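Long-range contact in glycoside hydrolase family 31 (Kribbella flavida DSM 17836, PDB 5X3I), which hydrolyses the alpha-1,3-glucosidic linkages of the cyclic tetrasaccharide cyclobis-(1-6)-alpha-nigerosyl to give isomaltose inside the cell: residues V548-W562 with T647-F660. The protein carries 1 engineered substitution. Residues are numbered along the deposited sequence; the frame is centred on the assembly and turned at random.
Sequences VTAGLTAASCGIVYW and TIATDRPLMRPLFF
Met655 runs straight out over Gly551 and beside the Trp562 ring, its CG anti to the backbone N (chi1 -176°) and the chain extended beyond. SD touches Trp562 CZ3 at 3.8 Å, a Met-aromatic contact that comes in obliquely, 48° off the normal at the centre of the six-membered ring. Gly551 CA lies over the centre of the indole, and a side chain there would run into both the sulfur and the ring. On the other flank Leu552 CD2 packs against Met655 CG and Pro657 CD, each at 4.0 Å. This joins helix 541-556 and the start of barrel strand 562-565 of the family 31 TIM barrel to edge strand 655-656 of the C-terminal beta-sheet. A water lies between the backbones, 2.8 Å from Val560 O and taking the N-H of Met655 (3.1 Å). Farther along, Val560 CG2 and Thr647 CG2 meet tip to tip at 3.8 Å. Ser556 OG bonds back to Leu552 O (3.0 Å), tilted 30° from the carbonyl plane, while touching Pro657 CG at 3.5 Å and lying at the edge of the Phe660 ring. With an alanine here, Leu552 O would probably lose its hydroxyl donor and keep the one from Ser556 N, and the packing against Pro657 and Phe660 would thin.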
ATOM      1  N   VAL A 548     -11.654  -0.625   7.358  1.00 16.02           N
ATOM      2  CA  VAL A 548     -11.540  -0.271   8.771  1.00 15.49           C
ATOM      3  C   VAL A 548     -10.376  -1.025   9.437  1.00 16.68           C
ATOM      4  O   VAL A 548      -9.604  -0.445  10.192  1.00 16.03           O
ATOM      5  CB  VAL A 548     -12.845  -0.561   9.535  1.00 18.05           C
ATOM      6  CG1 VAL A 548     -12.641  -0.388  11.029  1.00 13.84           C
ATOM      7  CG2 VAL A 548     -13.966   0.342   9.026  1.00 18.48           C
ATOM      8  N   THR A 549     -10.249  -2.313   9.125  1.00 18.77           N
ATOM      9  CA  THR A 549      -9.187  -3.143   9.702  1.00 17.57           C
ATOM     10  C   THR A 549      -7.818  -2.672   9.245  1.00 15.30           C
ATOM     11  O   THR A 549      -6.870  -2.649  10.023  1.00 17.72           O
ATOM     12  CB  THR A 549      -9.370  -4.626   9.327  1.00 16.70           C
ATOM     13  OG1 THR A 549     -10.663  -5.057   9.756  1.00 21.30           O
ATOM     14  CG2 THR A 549      -8.295  -5.494   9.995  1.00 18.88           C
ATOM     15  N   ALA A 550      -7.737  -2.277   7.979  1.00 16.04           N
ATOM     16  CA  ALA A 550      -6.514  -1.735   7.410  1.00 16.50           C
ATOM     17  C   ALA A 550      -6.050  -0.500   8.189  1.00 14.93           C
ATOM     18  O   ALA A 550      -4.901  -0.415   8.589  1.00 15.44           O
ATOM     19  CB  ALA A 550      -6.723  -1.394   5.938  1.00 14.57           C
ATOM     20  N   GLY A 551      -6.964   0.444   8.404  1.00 17.53           N
ATOM     21  CA  GLY A 551      -6.670   1.629   9.196  1.00 13.28           C
ATOM     22  C   GLY A 551      -6.190   1.321  10.603  1.00 15.65           C
ATOM     23  O   GLY A 551      -5.194   1.867  11.053  1.00 16.00           O
ATOM     24  N   LEU A 552      -6.894   0.426  11.288  1.00 17.84           N
ATOM     25  CA  LEU A 552      -6.547   0.051  12.663  1.00 17.32           C
ATOM     26  C   LEU A 552      -5.178  -0.612  12.782  1.00 14.62           C
ATOM     27  O   LEU A 552      -4.398  -0.291  13.674  1.00 17.35           O
ATOM     28  CB  LEU A 552      -7.613  -0.874  13.229  1.00 15.94           C
ATOM     29  CG  LEU A 552      -8.943  -0.164  13.415  1.00 15.95           C
ATOM     30  CD1 LEU A 552     -10.049  -1.138  13.695  1.00 18.24           C
ATOM     31  CD2 LEU A 552      -8.794   0.848  14.540  1.00 15.85           C
ATOM     32  N   THR A 553      -4.894  -1.541  11.881  1.00 17.13           N
ATOM     33  CA  THR A 553      -3.622  -2.236  11.899  1.00 15.15           C
ATOM     34  C   THR A 553      -2.492  -1.289  11.521  1.00 17.03           C
ATOM     35  O   THR A 553      -1.462  -1.277  12.185  1.00 16.27           O
ATOM     36  CB  THR A 553      -3.621  -3.468  10.970  1.00 16.21           C
ATOM     37  OG1 THR A 553      -4.199  -3.143   9.704  1.00 18.25           O
ATOM     38  CG2 THR A 553      -4.430  -4.602  11.607  1.00 17.64           C
ATOM     39  N   ALA A 554      -2.701  -0.466  10.490  1.00 16.34           N
ATOM     40  CA  ALA A 554      -1.696   0.533  10.113  1.00 15.62           C
ATOM     41  C   ALA A 554      -1.376   1.466  11.279  1.00 14.61           C
ATOM     42  O   ALA A 554      -0.218   1.777  11.541  1.00 15.50           O
ATOM     43  CB  ALA A 554      -2.156   1.338   8.900  1.00 15.47           C
ATOM     44  N   ALA A 555      -2.415   1.905  11.976  1.00 14.43           N
ATOM     45  CA  ALA A 555      -2.237   2.787  13.126  1.00 14.47           C
ATOM     46  C   ALA A 555      -1.437   2.118  14.246  1.00 15.66           C
ATOM     47  O   ALA A 555      -0.615   2.751  14.887  1.00 16.31           O
ATOM     48  CB  ALA A 555      -3.579   3.236  13.650  1.00 15.26           C
ATOM     49  N   SER A 556      -1.692   0.833  14.481  1.00 18.79           N
ATOM     50  CA  SER A 556      -0.955   0.106  15.518  1.00 16.26           C
ATOM     51  C   SER A 556       0.539   0.071  15.223  1.00 16.52           C
ATOM     52  O   SER A 556       1.346  -0.152  16.115  1.00 18.63           O
ATOM     53  CB  SER A 556      -1.485  -1.315  15.666  1.00 14.86           C
ATOM     54  OG  SER A 556      -2.835  -1.326  16.062  1.00 16.87           O
ATOM     55  N   CYS A 557       0.886   0.257  13.955  1.00 16.81           N
ATOM     56  CA  CYS A 557       2.266   0.288  13.490  1.00 13.92           C
ATOM     57  C   CYS A 557       2.850   1.692  13.288  1.00 16.39           C
ATOM     58  O   CYS A 557       3.974   1.836  12.810  1.00 15.95           O
ATOM     59  CB  CYS A 557       2.371  -0.539  12.206  1.00 14.56           C
ATOM     60  SG  CYS A 557       1.797  -2.265  12.479  1.00 14.97           S
ATOM     61  N   GLY A 558       2.072   2.725  13.620  1.00 17.68           N
ATOM     62  CA  GLY A 558       2.572   4.085  13.572  1.00 16.56           C
ATOM     63  C   GLY A 558       2.211   4.882  12.326  1.00 15.11           C
ATOM     64  O   GLY A 558       2.770   5.959  12.098  1.00 13.80           O
ATOM     65  N   ILE A 559       1.260   4.379  11.542  1.00 15.83           N
ATOM     66  CA  ILE A 559       0.806   5.118  10.384  1.00 15.35           C
ATOM     67  C   ILE A 559      -0.346   5.986  10.886  1.00 15.06           C
ATOM     68  O   ILE A 559      -1.437   5.501  11.183  1.00 17.38           O
ATOM     69  CB  ILE A 559       0.329   4.208   9.237  1.00 15.04           C
ATOM     70  CG1 ILE A 559       1.455   3.294   8.730  1.00 13.42           C
ATOM     71  CG2 ILE A 559      -0.272   5.049   8.092  1.00 16.15           C
ATOM     72  CD1 ILE A 559       2.634   3.992   8.127  1.00 13.98           C
ATOM     73  N   VAL A 560      -0.080   7.281  10.948  1.00 14.52           N
ATOM     74  CA  VAL A 560      -0.977   8.233  11.603  1.00 16.19           C
ATOM     75  C   VAL A 560      -2.043   8.738  10.638  1.00 17.62           C
ATOM     76  O   VAL A 560      -3.238   8.618  10.899  1.00 14.71           O
ATOM     77  CB  VAL A 560      -0.217   9.414  12.212  1.00 14.40           C
ATOM     78  CG1 VAL A 560      -1.194  10.404  12.839  1.00 13.72           C
ATOM     79  CG2 VAL A 560       0.756   8.910  13.276  1.00 15.71           C
ATOM     80  N   TYR A 561      -1.614   9.359   9.549  1.00 14.57           N
ATOM     81  CA  TYR A 561      -2.582   9.915   8.646  1.00 12.23           C
ATOM     82  C   TYR A 561      -2.958   8.889   7.588  1.00 11.91           C
ATOM     83  O   TYR A 561      -2.268   8.693   6.593  1.00 13.79           O
ATOM     84  CB  TYR A 561      -1.998  11.158   7.979  1.00 12.22           C
ATOM     85  CG  TYR A 561      -1.506  12.218   8.941  1.00 15.34           C
ATOM     86  CD1 TYR A 561      -0.207  12.189   9.442  1.00 12.78           C
ATOM     87  CD2 TYR A 561      -2.338  13.258   9.330  1.00 11.33           C
ATOM     88  CE1 TYR A 561       0.233  13.153  10.306  1.00 13.20           C
ATOM     89  CE2 TYR A 561      -1.909  14.221  10.191  1.00 12.86           C
ATOM     90  CZ  TYR A 561      -0.626  14.176  10.677  1.00 10.35           C
ATOM     91  OH  TYR A 561      -0.214  15.154  11.528  1.00 11.32           O
ATOM     92  N   TRP A 562      -4.152   8.360   7.750  1.00 14.22           N
ATOM     93  CA  TRP A 562      -4.617   7.241   6.961  1.00 12.86           C
ATOM     94  C   TRP A 562      -6.068   7.445   6.589  1.00 11.51           C
ATOM     95  O   TRP A 562      -6.863   7.944   7.379  1.00 13.88           O
ATOM     96  CB  TRP A 562      -4.441   5.923   7.725  1.00 14.24           C
ATOM     97  CG  TRP A 562      -5.061   4.743   7.039  1.00 10.53           C
ATOM     98  CD1 TRP A 562      -4.430   3.828   6.255  1.00 13.10           C
ATOM     99  CD2 TRP A 562      -6.438   4.372   7.059  1.00 10.93           C
ATOM    100  NE1 TRP A 562      -5.328   2.893   5.798  1.00 14.29           N
ATOM    101  CE2 TRP A 562      -6.570   3.210   6.276  1.00 13.07           C
ATOM    102  CE3 TRP A 562      -7.571   4.896   7.683  1.00 12.98           C
ATOM    103  CZ2 TRP A 562      -7.787   2.575   6.088  1.00 12.68           C
ATOM    104  CZ3 TRP A 562      -8.781   4.258   7.496  1.00 11.85           C
ATOM    105  CH2 TRP A 562      -8.876   3.112   6.701  1.00 13.62           C
ATOM    106  N   THR A 647      -0.776  12.179  19.349  1.00 16.90           N
ATOM    107  CA  THR A 647      -0.361  10.913  18.774  1.00 17.73           C
ATOM    108  C   THR A 647       1.105  10.943  18.383  1.00 18.06           C
ATOM    109  O   THR A 647       1.841  10.000  18.638  1.00 18.43           O
ATOM    110  CB  THR A 647      -1.224  10.547  17.568  1.00 15.00           C
ATOM    111  OG1 THR A 647      -2.513  10.146  18.031  1.00 14.14           O
ATOM    112  CG2 THR A 647      -0.596   9.397  16.757  1.00 15.89           C
ATOM    113  N   ILE A 648       1.543  12.048  17.809  1.00 16.93           N
ATOM    114  CA  ILE A 648       2.925  12.159  17.385  1.00 14.86           C
ATOM    115  C   ILE A 648       3.852  12.311  18.592  1.00 22.04           C
ATOM    116  O   ILE A 648       4.984  11.819  18.586  1.00 22.68           O
ATOM    117  CB  ILE A 648       3.093  13.322  16.410  1.00 16.50           C
ATOM    118  CG1 ILE A 648       2.586  12.891  15.028  1.00 19.13           C
ATOM    119  CG2 ILE A 648       4.543  13.787  16.332  1.00 17.47           C
ATOM    120  CD1 ILE A 648       2.271  14.041  14.094  1.00 16.64           C
ATOM    121  N   ALA A 649       3.363  12.978  19.630  1.00 17.83           N
ATOM    122  CA  ALA A 649       4.148  13.163  20.842  1.00 18.27           C
ATOM    123  C   ALA A 649       4.196  11.918  21.723  1.00 18.77           C
ATOM    124  O   ALA A 649       5.246  11.582  22.228  1.00 22.99           O
ATOM    125  CB  ALA A 649       3.608  14.356  21.653  1.00 17.33           C
ATOM    126  N   THR A 650       3.050  11.298  21.975  1.00 21.39           N
ATOM    127  CA  THR A 650       2.984  10.131  22.847  1.00 18.57           C
ATOM    128  C   THR A 650       3.013   8.752  22.175  1.00 20.33           C
ATOM    129  O   THR A 650       3.116   7.748  22.869  1.00 21.42           O
ATOM    130  CB  THR A 650       1.718  10.171  23.702  1.00 20.16           C
ATOM    131  OG1 THR A 650       0.589   9.822  22.898  1.00 20.73           O
ATOM    132  CG2 THR A 650       1.526  11.558  24.322  1.00 20.89           C
ATOM    133  N   ASP A 651       2.881   8.723  20.849  1.00 18.46           N
ATOM    134  CA  ASP A 651       2.746   7.494  20.054  1.00 18.96           C
ATOM    135  C   ASP A 651       1.434   6.732  20.278  1.00 17.54           C
ATOM    136  O   ASP A 651       1.199   5.715  19.633  1.00 22.34           O
ATOM    137  CB  ASP A 651       3.950   6.582  20.277  1.00 19.31           C
ATOM    138  CG  ASP A 651       5.211   7.208  19.778  1.00 19.89           C
ATOM    139  OD1 ASP A 651       5.156   7.795  18.680  1.00 20.93           O
ATOM    140  OD2 ASP A 651       6.234   7.170  20.484  1.00 22.57           O
ATOM    141  N   ARG A 652       0.588   7.204  21.187  1.00 19.38           N
ATOM    142  CA  ARG A 652      -0.771   6.670  21.286  1.00 18.02           C
ATOM    143  C   ARG A 652      -1.537   7.007  20.011  1.00 16.71           C
ATOM    144  O   ARG A 652      -1.691   8.177  19.690  1.00 22.07           O
ATOM    145  CB  ARG A 652      -1.509   7.229  22.504  1.00 20.72           C
ATOM    146  CG  ARG A 652      -0.958   6.795  23.860  1.00 22.89           C
ATOM    147  CD  ARG A 652      -2.081   6.670  24.893  1.00 24.79           C
ATOM    148  NE  ARG A 652      -2.245   7.876  25.682  1.00 29.97           N
ATOM    149  CZ  ARG A 652      -3.317   8.158  26.419  1.00 32.22           C
ATOM    150  NH1 ARG A 652      -4.345   7.322  26.474  1.00 26.19           N
ATOM    151  NH2 ARG A 652      -3.362   9.291  27.100  1.00 32.88           N
ATOM    152  N   PRO A 653      -2.006   5.983  19.280  1.00 18.54           N
ATOM    153  CA  PRO A 653      -2.548   6.151  17.923  1.00 19.51           C
ATOM    154  C   PRO A 653      -3.747   7.091  17.787  1.00 19.20           C
ATOM    155  O   PRO A 653      -4.504   7.287  18.728  1.00 21.16           O
ATOM    156  CB  PRO A 653      -2.958   4.729  17.540  1.00 15.65           C
ATOM    157  CG  PRO A 653      -1.966   3.872  18.268  1.00 17.24           C
ATOM    158  CD  PRO A 653      -1.814   4.558  19.608  1.00 20.06           C
ATOM    159  N   LEU A 654      -3.893   7.655  16.594  1.00 19.77           N
ATOM    160  CA  LEU A 654      -5.028   8.512  16.270  1.00 17.24           C
ATOM    161  C   LEU A 654      -6.284   7.700  15.981  1.00 15.62           C
ATOM    162  O   LEU A 654      -7.339   7.976  16.532  1.00 20.55           O
ATOM    163  CB  LEU A 654      -4.690   9.409  15.078  1.00 15.82           C
ATOM    164  CG  LEU A 654      -5.779  10.377  14.620  1.00 17.44           C
ATOM    165  CD1 LEU A 654      -6.276  11.215  15.800  1.00 16.20           C
ATOM    166  CD2 LEU A 654      -5.248  11.268  13.478  1.00 15.21           C
ATOM    167  N   MET A 655      -6.171   6.679  15.136  1.00 17.76           N
ATOM    168  CA  MET A 655      -7.280   5.764  14.960  1.00 17.07           C
ATOM    169  C   MET A 655      -6.894   4.531  15.788  1.00 18.69           C
ATOM    170  O   MET A 655      -6.122   3.684  15.346  1.00 19.84           O
ATOM    171  CB  MET A 655      -7.463   5.452  13.466  1.00 17.91           C
ATOM    172  CG  MET A 655      -8.637   4.573  13.081  1.00 13.49           C
ATOM    173  SD  MET A 655      -8.681   4.316  11.295  1.00 17.23           S
ATOM    174  CE  MET A 655     -10.227   3.459  11.094  1.00 12.85           C
ATOM    175  N   ARG A 656      -7.512   4.401  16.958  1.00 20.34           N
ATOM    176  CA  ARG A 656      -6.887   3.648  18.043  1.00 17.75           C
ATOM    177  C   ARG A 656      -7.673   2.431  18.490  1.00 18.26           C
ATOM    178  O   ARG A 656      -8.730   2.570  19.109  1.00 20.58           O
ATOM    179  CB  ARG A 656      -6.638   4.568  19.248  1.00 19.14           C
ATOM    180  CG  ARG A 656      -5.820   3.935  20.378  1.00 18.42           C
ATOM    181  CD  ARG A 656      -5.757   4.852  21.594  1.00 19.30           C
ATOM    182  NE  ARG A 656      -5.332   6.202  21.239  1.00 18.59           N
ATOM    183  CZ  ARG A 656      -5.367   7.240  22.068  1.00 19.39           C
ATOM    184  NH1 ARG A 656      -5.803   7.090  23.311  1.00 21.14           N
ATOM    185  NH2 ARG A 656      -4.967   8.435  21.656  1.00 18.82           N
ATOM    186  N   PRO A 657      -7.147   1.233  18.191  1.00 16.84           N
ATOM    187  CA  PRO A 657      -7.716  -0.002  18.737  1.00 18.00           C
ATOM    188  C   PRO A 657      -7.799   0.093  20.255  1.00 17.78           C
ATOM    189  O   PRO A 657      -6.936   0.697  20.872  1.00 18.64           O
ATOM    190  CB  PRO A 657      -6.713  -1.076  18.299  1.00 17.01           C
ATOM    191  CG  PRO A 657      -6.072  -0.524  17.091  1.00 14.74           C
ATOM    192  CD  PRO A 657      -5.985   0.963  17.330  1.00 15.82           C
ATOM    193  N   LEU A 658      -8.831  -0.484  20.843  1.00 19.55           N
ATOM    194  CA  LEU A 658      -9.039  -0.353  22.276  1.00 21.77           C
ATOM    195  C   LEU A 658      -7.947  -1.001  23.131  1.00 22.08           C
ATOM    196  O   LEU A 658      -7.837  -0.691  24.310  1.00 25.55           O
ATOM    197  CB  LEU A 658     -10.402  -0.924  22.665  1.00 20.68           C
ATOM    198  CG  LEU A 658     -11.580   0.049  22.606  1.00 23.96           C
ATOM    199  CD1 LEU A 658     -11.880   0.447  21.182  1.00 21.83           C
ATOM    200  CD2 LEU A 658     -12.809  -0.564  23.249  1.00 21.43           C
ATOM    201  N   PHE A 659      -7.123  -1.870  22.553  1.00 23.68           N
ATOM    202  CA  PHE A 659      -6.132  -2.563  23.378  1.00 21.12           C
ATOM    203  C   PHE A 659      -5.015  -1.630  23.840  1.00 23.03           C
ATOM    204  O   PHE A 659      -4.272  -1.961  24.753  1.00 24.13           O
ATOM    205  CB  PHE A 659      -5.563  -3.797  22.656  1.00 20.20           C
ATOM    206  CG  PHE A 659      -4.561  -3.499  21.566  1.00 20.56           C
ATOM    207  CD1 PHE A 659      -3.220  -3.336  21.856  1.00 20.23           C
ATOM    208  CD2 PHE A 659      -4.952  -3.467  20.244  1.00 19.33           C
ATOM    209  CE1 PHE A 659      -2.302  -3.090  20.855  1.00 20.37           C
ATOM    210  CE2 PHE A 659      -4.036  -3.224  19.242  1.00 18.33           C
ATOM    211  CZ  PHE A 659      -2.712  -3.039  19.549  1.00 16.84           C
ATOM    212  N   PHE A 660      -4.915  -0.448  23.239  1.00 23.15           N
ATOM    213  CA  PHE A 660      -3.899   0.507  23.666  1.00 20.66           C
ATOM    214  C   PHE A 660      -4.199   1.070  25.042  1.00 22.63           C
ATOM    215  O   PHE A 660      -3.317   1.182  25.887  1.00 23.42           O
ATOM    216  CB  PHE A 660      -3.766   1.656  22.658  1.00 19.59           C
ATOM    217  CG  PHE A 660      -2.903   1.317  21.480  1.00 19.14           C
ATOM    218  CD1 PHE A 660      -1.556   1.607  21.493  1.00 15.55           C
ATOM    219  CD2 PHE A 660      -3.435   0.677  20.382  1.00 17.39           C
ATOM    220  CE1 PHE A 660      -0.761   1.280  20.423  1.00 17.72           C
ATOM    221  CE2 PHE A 660      -2.644   0.342  19.306  1.00 16.60           C
ATOM    222  CZ  PHE A 660      -1.308   0.645  19.323  1.00 15.89           C
TER
HETATM  223  O   HOH W   1      -4.311   6.761  12.693  1.00 16.97           O